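Local coordinates for PA0833-PD protein (Pseudomonas aeruginosa PAO1, PDB 6JFW) that probably anchors the outer membrane to the cell wall by binding peptidoglycan through this periplasmic OmpA C-like domain, at residues 7-12 with 27-32; 92-97 with 105-110. All coordinates share one frame; numbering follows the deposited sequence.

Interaction 1: 7-12 with 27-32; sequences AELRRQ and IKLIMP
Leu9 points from helix 3-12 toward strand 26-32 and meets Ile27 and Leu29. One methyl group makes both contacts. Leu9 CD1 lies 4.3 Å from Ile27 CG2 and also 4.3 Å from Leu29 CD2. These two strand methyls are themselves 4.5 Å apart, so the three carbons form a nearly equilateral triangle. CD1 thus nestles against both methyls at once, and the two side chains lie on one face of the strand. The chi2 of Leu9 (169°) sets CD1 anti to CA, which extends this branch toward the sheet. Beyond CB, the side chain of Leu29 turns toward the helix, and its CD2 branch continues that way to meet Leu9.

The contact is small and wholly apolar, and the three touching residues are buried. No hydrogen bond crosses it. The CA atoms of Leu9 and Leu29 remain 9.0 Å apart, so methyl tips alone bridge the two backbones. Arg10 and Arg11, by contrast, lie on the exposed side of the helix. Arg10 forms a salt bridge with Glu6 there.

The helix packs on one face of the mixed sheet, close to its edge strand. Strand 26-32 is hydrogen-bonded on its two sides to strands 19-23 and 132-139. Leu9 also touches Leu137 of strand 132-139, and Leu55 and Ser58 of helix 49-61. It therefore fills the angle between the sheet and that second helix.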
ATOM      1  N   ALA A   7       5.358  -2.778  15.844  1.00 13.96           N
ATOM      2  CA  ALA A   7       6.294  -3.876  16.058  1.00 17.43           C
ATOM      3  C   ALA A   7       5.753  -5.181  15.491  1.00 16.97           C
ATOM      4  O   ALA A   7       6.512  -5.988  14.940  1.00 20.55           O
ATOM      5  CB  ALA A   7       6.601  -4.023  17.548  1.00 16.97           C
ATOM      6  N   GLU A   8       4.446  -5.409  15.619  1.00 15.34           N
ATOM      7  CA  GLU A   8       3.848  -6.599  15.027  1.00 15.90           C
ATOM      8  C   GLU A   8       3.930  -6.560  13.508  1.00 15.35           C
ATOM      9  O   GLU A   8       4.176  -7.587  12.864  1.00 14.88           O
ATOM     10  CB  GLU A   8       2.400  -6.736  15.486  1.00 22.21           C
ATOM     11  CG  GLU A   8       2.224  -7.531  16.759  1.00 34.26           C
ATOM     12  CD  GLU A   8       0.865  -7.318  17.383  1.00 54.85           C
ATOM     13  OE1 GLU A   8       0.810  -6.988  18.585  1.00 50.61           O
ATOM     14  OE2 GLU A   8      -0.150  -7.464  16.672  1.00 58.45           O
ATOM     15  N   LEU A   9       3.735  -5.381  12.915  1.00 12.48           N
ATOM     16  CA  LEU A   9       3.822  -5.264  11.464  1.00 14.73           C
ATOM     17  C   LEU A   9       5.247  -5.480  10.973  1.00 12.54           C
ATOM     18  O   LEU A   9       5.461  -6.161   9.962  1.00 14.48           O
ATOM     19  CB  LEU A   9       3.292  -3.903  11.017  1.00 10.28           C
ATOM     20  CG  LEU A   9       1.766  -3.822  11.037  1.00 16.39           C
ATOM     21  CD1 LEU A   9       1.285  -2.394  10.854  1.00 13.50           C
ATOM     22  CD2 LEU A   9       1.194  -4.727   9.961  1.00 18.69           C
ATOM     23  N   ARG A  10       6.235  -4.915  11.673  1.00 11.02           N
ATOM     24  CA  ARG A  10       7.624  -5.110  11.270  1.00 12.17           C
ATOM     25  C   ARG A  10       7.995  -6.586  11.265  1.00 16.95           C
ATOM     26  O   ARG A  10       8.691  -7.055  10.357  1.00 13.71           O
ATOM     27  CB  ARG A  10       8.561  -4.328  12.190  1.00 15.09           C
ATOM     28  CG  ARG A  10       8.613  -2.860  11.852  1.00 17.15           C
ATOM     29  CD  ARG A  10       9.660  -2.100  12.643  1.00 20.62           C
ATOM     30  NE  ARG A  10       9.415  -0.668  12.515  1.00 23.68           N
ATOM     31  CZ  ARG A  10       9.728   0.050  11.442  1.00 16.90           C
ATOM     32  NH1 ARG A  10      10.320  -0.524  10.401  1.00 19.08           N
ATOM     33  NH2 ARG A  10       9.450   1.344  11.409  1.00 24.68           N
ATOM     34  N   ARG A  11       7.529  -7.336  12.263  1.00 13.58           N
ATOM     35  CA  ARG A  11       7.824  -8.763  12.307  1.00 13.58           C
ATOM     36  C   ARG A  11       7.182  -9.493  11.134  1.00 14.51           C
ATOM     37  O   ARG A  11       7.847 -10.257  10.426  1.00 19.55           O
ATOM     38  CB  ARG A  11       7.355  -9.353  13.637  1.00 21.16           C
ATOM     39  CG  ARG A  11       7.875 -10.753  13.886  1.00 25.04           C
ATOM     40  CD  ARG A  11       8.312 -10.935  15.327  1.00 27.39           C
ATOM     41  NE  ARG A  11       8.955 -12.230  15.529  1.00 32.30           N
ATOM     42  CZ  ARG A  11      10.213 -12.389  15.927  1.00 33.61           C
ATOM     43  NH1 ARG A  11      10.972 -11.332  16.184  1.00 28.49           N
ATOM     44  NH2 ARG A  11      10.710 -13.610  16.076  1.00 29.42           N
ATOM     45  N   GLN A  12       5.887  -9.256  10.903  1.00 18.00           N
ATOM     46  CA  GLN A  12       5.178  -9.966   9.841  1.00 15.41           C
ATOM     47  C   GLN A  12       5.715  -9.621   8.458  1.00 18.69           C
ATOM     48  O   GLN A  12       5.719 -10.478   7.567  1.00 16.96           O
ATOM     49  CB  GLN A  12       3.685  -9.652   9.896  1.00 19.44           C
ATOM     50  CG  GLN A  12       2.940 -10.247  11.069  1.00 24.39           C
ATOM     51  CD  GLN A  12       1.509  -9.757  11.123  1.00 31.54           C
ATOM     52  OE1 GLN A  12       1.253  -8.556  11.030  1.00 32.06           O
ATOM     53  NE2 GLN A  12       0.567 -10.682  11.252  1.00 38.17           N
ATOM     54  N   ILE A  27       1.430   5.133  10.924  1.00 15.80           N
ATOM     55  CA  ILE A  27       2.231   4.049  10.372  1.00 10.09           C
ATOM     56  C   ILE A  27       1.953   3.988   8.878  1.00 11.37           C
ATOM     57  O   ILE A  27       0.790   3.987   8.460  1.00 15.41           O
ATOM     58  CB  ILE A  27       1.908   2.700  11.041  1.00 14.52           C
ATOM     59  CG1 ILE A  27       2.115   2.783  12.553  1.00 21.17           C
ATOM     60  CG2 ILE A  27       2.753   1.585  10.435  1.00 14.83           C
ATOM     61  CD1 ILE A  27       1.710   1.521  13.289  1.00 20.82           C
ATOM     62  N   LYS A  28       3.013   3.945   8.077  1.00 13.40           N
ATOM     63  CA  LYS A  28       2.894   3.854   6.628  1.00 14.07           C
ATOM     64  C   LYS A  28       3.572   2.583   6.141  1.00 13.27           C
ATOM     65  O   LYS A  28       4.709   2.292   6.530  1.00 14.04           O
ATOM     66  CB  LYS A  28       3.511   5.073   5.939  1.00 15.62           C
ATOM     67  CG  LYS A  28       3.518   4.974   4.423  1.00 22.03           C
ATOM     68  CD  LYS A  28       4.380   6.058   3.808  1.00 25.37           C
ATOM     69  CE  LYS A  28       3.735   7.423   3.929  1.00 28.22           C
ATOM     70  NZ  LYS A  28       4.676   8.495   3.510  1.00 38.54           N
ATOM     71  N   LEU A  29       2.877   1.836   5.292  1.00 10.95           N
ATOM     72  CA  LEU A  29       3.404   0.624   4.678  1.00 12.41           C
ATOM     73  C   LEU A  29       3.609   0.881   3.192  1.00 17.34           C
ATOM     74  O   LEU A  29       2.652   1.197   2.478  1.00 16.34           O
ATOM     75  CB  LEU A  29       2.453  -0.552   4.901  1.00 12.93           C
ATOM     76  CG  LEU A  29       2.042  -0.759   6.361  1.00 19.01           C
ATOM     77  CD1 LEU A  29       0.787  -1.604   6.461  1.00 20.07           C
ATOM     78  CD2 LEU A  29       3.176  -1.392   7.141  1.00 21.42           C
ATOM     79  N   ILE A  30       4.854   0.760   2.733  1.00 13.27           N
ATOM     80  CA  ILE A  30       5.194   0.912   1.322  1.00 13.67           C
ATOM     81  C   ILE A  30       5.210  -0.470   0.690  1.00 14.52           C
ATOM     82  O   ILE A  30       6.009  -1.329   1.079  1.00 12.88           O
ATOM     83  CB  ILE A  30       6.554   1.599   1.129  1.00 21.49           C
ATOM     84  CG1 ILE A  30       6.625   2.909   1.910  1.00 23.41           C
ATOM     85  CG2 ILE A  30       6.809   1.835  -0.360  1.00 19.05           C
ATOM     86  CD1 ILE A  30       5.786   3.995   1.336  1.00 31.26           C
ATOM     87  N   MET A  31       4.345  -0.680  -0.295  1.00 13.46           N
ATOM     88  CA  MET A  31       4.297  -1.945  -1.018  1.00 12.88           C
ATOM     89  C   MET A  31       4.769  -1.719  -2.448  1.00 14.58           C
ATOM     90  O   MET A  31       4.011  -1.187  -3.275  1.00 14.10           O
ATOM     91  CB  MET A  31       2.877  -2.517  -0.987  1.00 18.53           C
ATOM     92  CG  MET A  31       2.383  -2.744   0.443  1.00 20.32           C
ATOM     93  SD  MET A  31       0.613  -3.021   0.651  1.00 39.02           S
ATOM     94  CE  MET A  31       0.156  -3.652  -0.956  1.00 28.19           C
ATOM     95  N   PRO A  32       6.009  -2.078  -2.784  1.00 18.60           N
ATOM     96  CA  PRO A  32       6.522  -1.795  -4.130  1.00 18.56           C
ATOM     97  C   PRO A  32       5.736  -2.546  -5.191  1.00 19.13           C
ATOM     98  O   PRO A  32       5.281  -3.672  -4.980  1.00 15.17           O
ATOM     99  CB  PRO A  32       7.978  -2.276  -4.070  1.00 22.37           C
ATOM    100  CG  PRO A  32       8.293  -2.432  -2.615  1.00 25.18           C
ATOM    101  CD  PRO A  32       7.002  -2.770  -1.945  1.00 19.89           C
TER

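Interaction 2: 92-97 with 105-110; sequences SVAGYL and TRLSTR
Thr109 has a chi1 of 85°, which places CG2 anti to its carbonyl carbon and aims this methyl at Ala94 on the helix. The chi2 of Leu107 (42° to CD1) leaves CD2 anti to CA, and this branch extends toward the same helix turn. Ala94 receives both. Its CB meets Thr109 CG2 at 3.5 Å, tighter than usual for two carbons. Leu107 CD2 comes 4.3 Å from Ala94 CB and 3.9 Å from Ala94 O. That carbonyl oxygen is hydrogen-bonded to Thr98 OG1. Farther along, Leu97 CB approaches Leu107 CD2 at 4.5 Å, a looser touch.

The axes of helix 92-97 and strand 107-110 pass 9.3 Å apart and run nearly antiparallel, at 162°. No hydrogen bond joins the two segments.

This is the returning half of a beta-alpha-beta crossover in the OmpA-like domain. Strand 65-72 leads into helix 79-99, and strand 107-111 comes back parallel to strand 65-72 at the sheet edge. Ala94 also touches Ile69 of strand 65-72, while Leu97 packs against Ala56 and Phe59 of helix 49-61.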
ATOM      1  N   SER A  92      -7.495  -2.869  -6.130  1.00 14.64           N
ATOM      2  CA  SER A  92      -7.255  -4.301  -6.001  1.00 13.51           C
ATOM      3  C   SER A  92      -6.828  -4.666  -4.587  1.00 12.51           C
ATOM      4  O   SER A  92      -7.301  -5.660  -4.024  1.00 13.01           O
ATOM      5  CB  SER A  92      -6.189  -4.742  -7.002  1.00 14.02           C
ATOM      6  OG  SER A  92      -6.665  -4.643  -8.332  1.00 26.04           O
ATOM      7  N   VAL A  93      -5.923  -3.879  -4.004  1.00 13.24           N
ATOM      8  CA  VAL A  93      -5.466  -4.138  -2.643  1.00 11.01           C
ATOM      9  C   VAL A  93      -6.627  -4.013  -1.663  1.00 14.60           C
ATOM     10  O   VAL A  93      -6.820  -4.865  -0.787  1.00 12.97           O
ATOM     11  CB  VAL A  93      -4.312  -3.185  -2.281  1.00 11.68           C
ATOM     12  CG1 VAL A  93      -3.936  -3.331  -0.816  1.00 10.70           C
ATOM     13  CG2 VAL A  93      -3.112  -3.448  -3.177  1.00 13.33           C
ATOM     14  N   ALA A  94      -7.424  -2.952  -1.809  1.00 15.25           N
ATOM     15  CA  ALA A  94      -8.571  -2.754  -0.929  1.00 16.30           C
ATOM     16  C   ALA A  94      -9.592  -3.872  -1.086  1.00 13.17           C
ATOM     17  O   ALA A  94     -10.149  -4.358  -0.096  1.00 17.95           O
ATOM     18  CB  ALA A  94      -9.220  -1.402  -1.210  1.00 14.53           C
ATOM     19  N   GLY A  95      -9.860  -4.283  -2.327  1.00 13.95           N
ATOM     20  CA  GLY A  95     -10.796  -5.375  -2.546  1.00 17.29           C
ATOM     21  C   GLY A  95     -10.334  -6.671  -1.910  1.00 16.45           C
ATOM     22  O   GLY A  95     -11.140  -7.420  -1.352  1.00 18.95           O
ATOM     23  N   TYR A  96      -9.030  -6.949  -1.978  1.00 13.34           N
ATOM     24  CA  TYR A  96      -8.497  -8.147  -1.338  1.00 13.75           C
ATOM     25  C   TYR A  96      -8.665  -8.077   0.174  1.00 13.98           C
ATOM     26  O   TYR A  96      -9.137  -9.031   0.803  1.00 15.97           O
ATOM     27  CB  TYR A  96      -7.023  -8.331  -1.704  1.00 17.27           C
ATOM     28  CG  TYR A  96      -6.455  -9.663  -1.265  1.00 22.92           C
ATOM     29  CD1 TYR A  96      -5.954  -9.839   0.020  1.00 16.91           C
ATOM     30  CD2 TYR A  96      -6.425 -10.745  -2.134  1.00 23.47           C
ATOM     31  CE1 TYR A  96      -5.442 -11.055   0.426  1.00 21.05           C
ATOM     32  CE2 TYR A  96      -5.912 -11.966  -1.737  1.00 24.14           C
ATOM     33  CZ  TYR A  96      -5.421 -12.115  -0.456  1.00 23.60           C
ATOM     34  OH  TYR A  96      -4.910 -13.327  -0.057  1.00 19.55           O
ATOM     35  N   LEU A  97      -8.278  -6.949   0.775  1.00 12.06           N
ATOM     36  CA  LEU A  97      -8.371  -6.809   2.225  1.00 12.19           C
ATOM     37  C   LEU A  97      -9.807  -6.961   2.710  1.00  9.69           C
ATOM     38  O   LEU A  97     -10.054  -7.571   3.757  1.00 11.35           O
ATOM     39  CB  LEU A  97      -7.797  -5.460   2.657  1.00 13.28           C
ATOM     40  CG  LEU A  97      -6.279  -5.318   2.541  1.00 11.87           C
ATOM     41  CD1 LEU A  97      -5.855  -3.873   2.760  1.00 10.36           C
ATOM     42  CD2 LEU A  97      -5.582  -6.238   3.534  1.00 12.22           C
ATOM     43  N   THR A 105     -15.914  -0.106   5.660  1.00 14.87           N
ATOM     44  CA  THR A 105     -16.128   1.250   6.152  1.00 22.15           C
ATOM     45  C   THR A 105     -14.876   1.848   6.791  1.00 26.70           C
ATOM     46  O   THR A 105     -14.811   3.067   6.967  1.00 26.09           O
ATOM     47  CB  THR A 105     -17.314   1.242   7.133  1.00 21.36           C
ATOM     48  OG1 THR A 105     -18.501   0.859   6.427  1.00 32.56           O
ATOM     49  CG2 THR A 105     -17.557   2.608   7.769  1.00 31.65           C
ATOM     50  N   ARG A 106     -13.867   1.038   7.104  1.00 17.21           N
ATOM     51  CA  ARG A 106     -12.619   1.571   7.632  1.00 19.97           C
ATOM     52  C   ARG A 106     -11.631   1.966   6.543  1.00 21.39           C
ATOM     53  O   ARG A 106     -10.593   2.559   6.856  1.00 23.62           O
ATOM     54  CB  ARG A 106     -11.963   0.552   8.569  1.00 17.19           C
ATOM     55  CG  ARG A 106     -12.707   0.357   9.875  1.00 23.52           C
ATOM     56  CD  ARG A 106     -11.978  -0.623  10.767  1.00 22.79           C
ATOM     57  NE  ARG A 106     -10.611  -0.194  11.041  1.00 24.60           N
ATOM     58  CZ  ARG A 106      -9.658  -1.000  11.494  1.00 22.91           C
ATOM     59  NH1 ARG A 106      -9.927  -2.279  11.719  1.00 16.98           N
ATOM     60  NH2 ARG A 106      -8.438  -0.531  11.719  1.00 19.66           N
ATOM     61  N   LEU A 107     -11.936   1.672   5.283  1.00 19.76           N
ATOM     62  CA  LEU A 107     -11.004   1.832   4.177  1.00 19.21           C
ATOM     63  C   LEU A 107     -11.396   3.013   3.302  1.00 20.63           C
ATOM     64  O   LEU A 107     -12.582   3.248   3.051  1.00 20.75           O
ATOM     65  CB  LEU A 107     -10.961   0.567   3.313  1.00 18.11           C
ATOM     66  CG  LEU A 107      -9.998  -0.570   3.652  1.00 25.73           C
ATOM     67  CD1 LEU A 107      -9.952  -0.834   5.140  1.00 30.35           C
ATOM     68  CD2 LEU A 107     -10.425  -1.818   2.908  1.00 23.97           C
ATOM     69  N   SER A 108     -10.392   3.749   2.840  1.00 19.55           N
ATOM     70  CA  SER A 108     -10.543   4.693   1.744  1.00 18.40           C
ATOM     71  C   SER A 108      -9.390   4.471   0.777  1.00 20.22           C
ATOM     72  O   SER A 108      -8.295   4.074   1.185  1.00 22.88           O
ATOM     73  CB  SER A 108     -10.566   6.151   2.230  1.00 22.12           C
ATOM     74  OG  SER A 108      -9.304   6.550   2.734  1.00 27.62           O
ATOM     75  N   THR A 109      -9.645   4.686  -0.511  1.00 17.84           N
ATOM     76  CA  THR A 109      -8.609   4.462  -1.509  1.00 21.97           C
ATOM     77  C   THR A 109      -8.538   5.629  -2.477  1.00 26.28           C
ATOM     78  O   THR A 109      -9.559   6.230  -2.826  1.00 23.46           O
ATOM     79  CB  THR A 109      -8.822   3.166  -2.305  1.00 28.82           C
ATOM     80  OG1 THR A 109      -9.717   3.409  -3.397  1.00 40.20           O
ATOM     81  CG2 THR A 109      -9.390   2.073  -1.422  1.00 26.66           C
ATOM     82  N   ARG A 110      -7.315   5.937  -2.902  1.00 19.85           N
ATOM     83  CA  ARG A 110      -7.049   6.957  -3.900  1.00 25.80           C
ATOM     84  C   ARG A 110      -5.991   6.444  -4.859  1.00 24.93           C
ATOM     85  O   ARG A 110      -5.181   5.579  -4.515  1.00 19.97           O
ATOM     86  CB  ARG A 110      -6.557   8.261  -3.265  1.00 22.76           C
ATOM     87  CG  ARG A 110      -7.071   8.480  -1.866  1.00 36.95           C
ATOM     88  CD  ARG A 110      -6.556   9.778  -1.269  1.00 40.44           C
ATOM     89  NE  ARG A 110      -6.410  10.828  -2.267  1.00 51.72           N
ATOM     90  CZ  ARG A 110      -5.269  11.462  -2.515  1.00 54.88           C
ATOM     91  NH1 ARG A 110      -5.220  12.401  -3.440  1.00 48.85           N
ATOM     92  NH2 ARG A 110      -4.176  11.157  -1.835  1.00 53.50           N
TER

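Overall arrangement
The chain starts with helix 3-12, turns through strand 19-23 and enters strand 26-32. Interaction 1 closes this first loop, tying the N-terminal helix to the sheet. The chain then passes through helix 49-61 and strand 65-72 before helix 79-99. Interaction 2 closes a shorter loop, from that helix to the edge strand 107-111. The two loops follow in series and neither nest nor cross. Strand 132-139 comes last and inserts between strands 26-32 and 65-72, joining the two halves of the sheet. The contact centres are about 16 Å apart. Met31 CE and Val93 CG2 pack at 4.0 Å, linking the two regions directly.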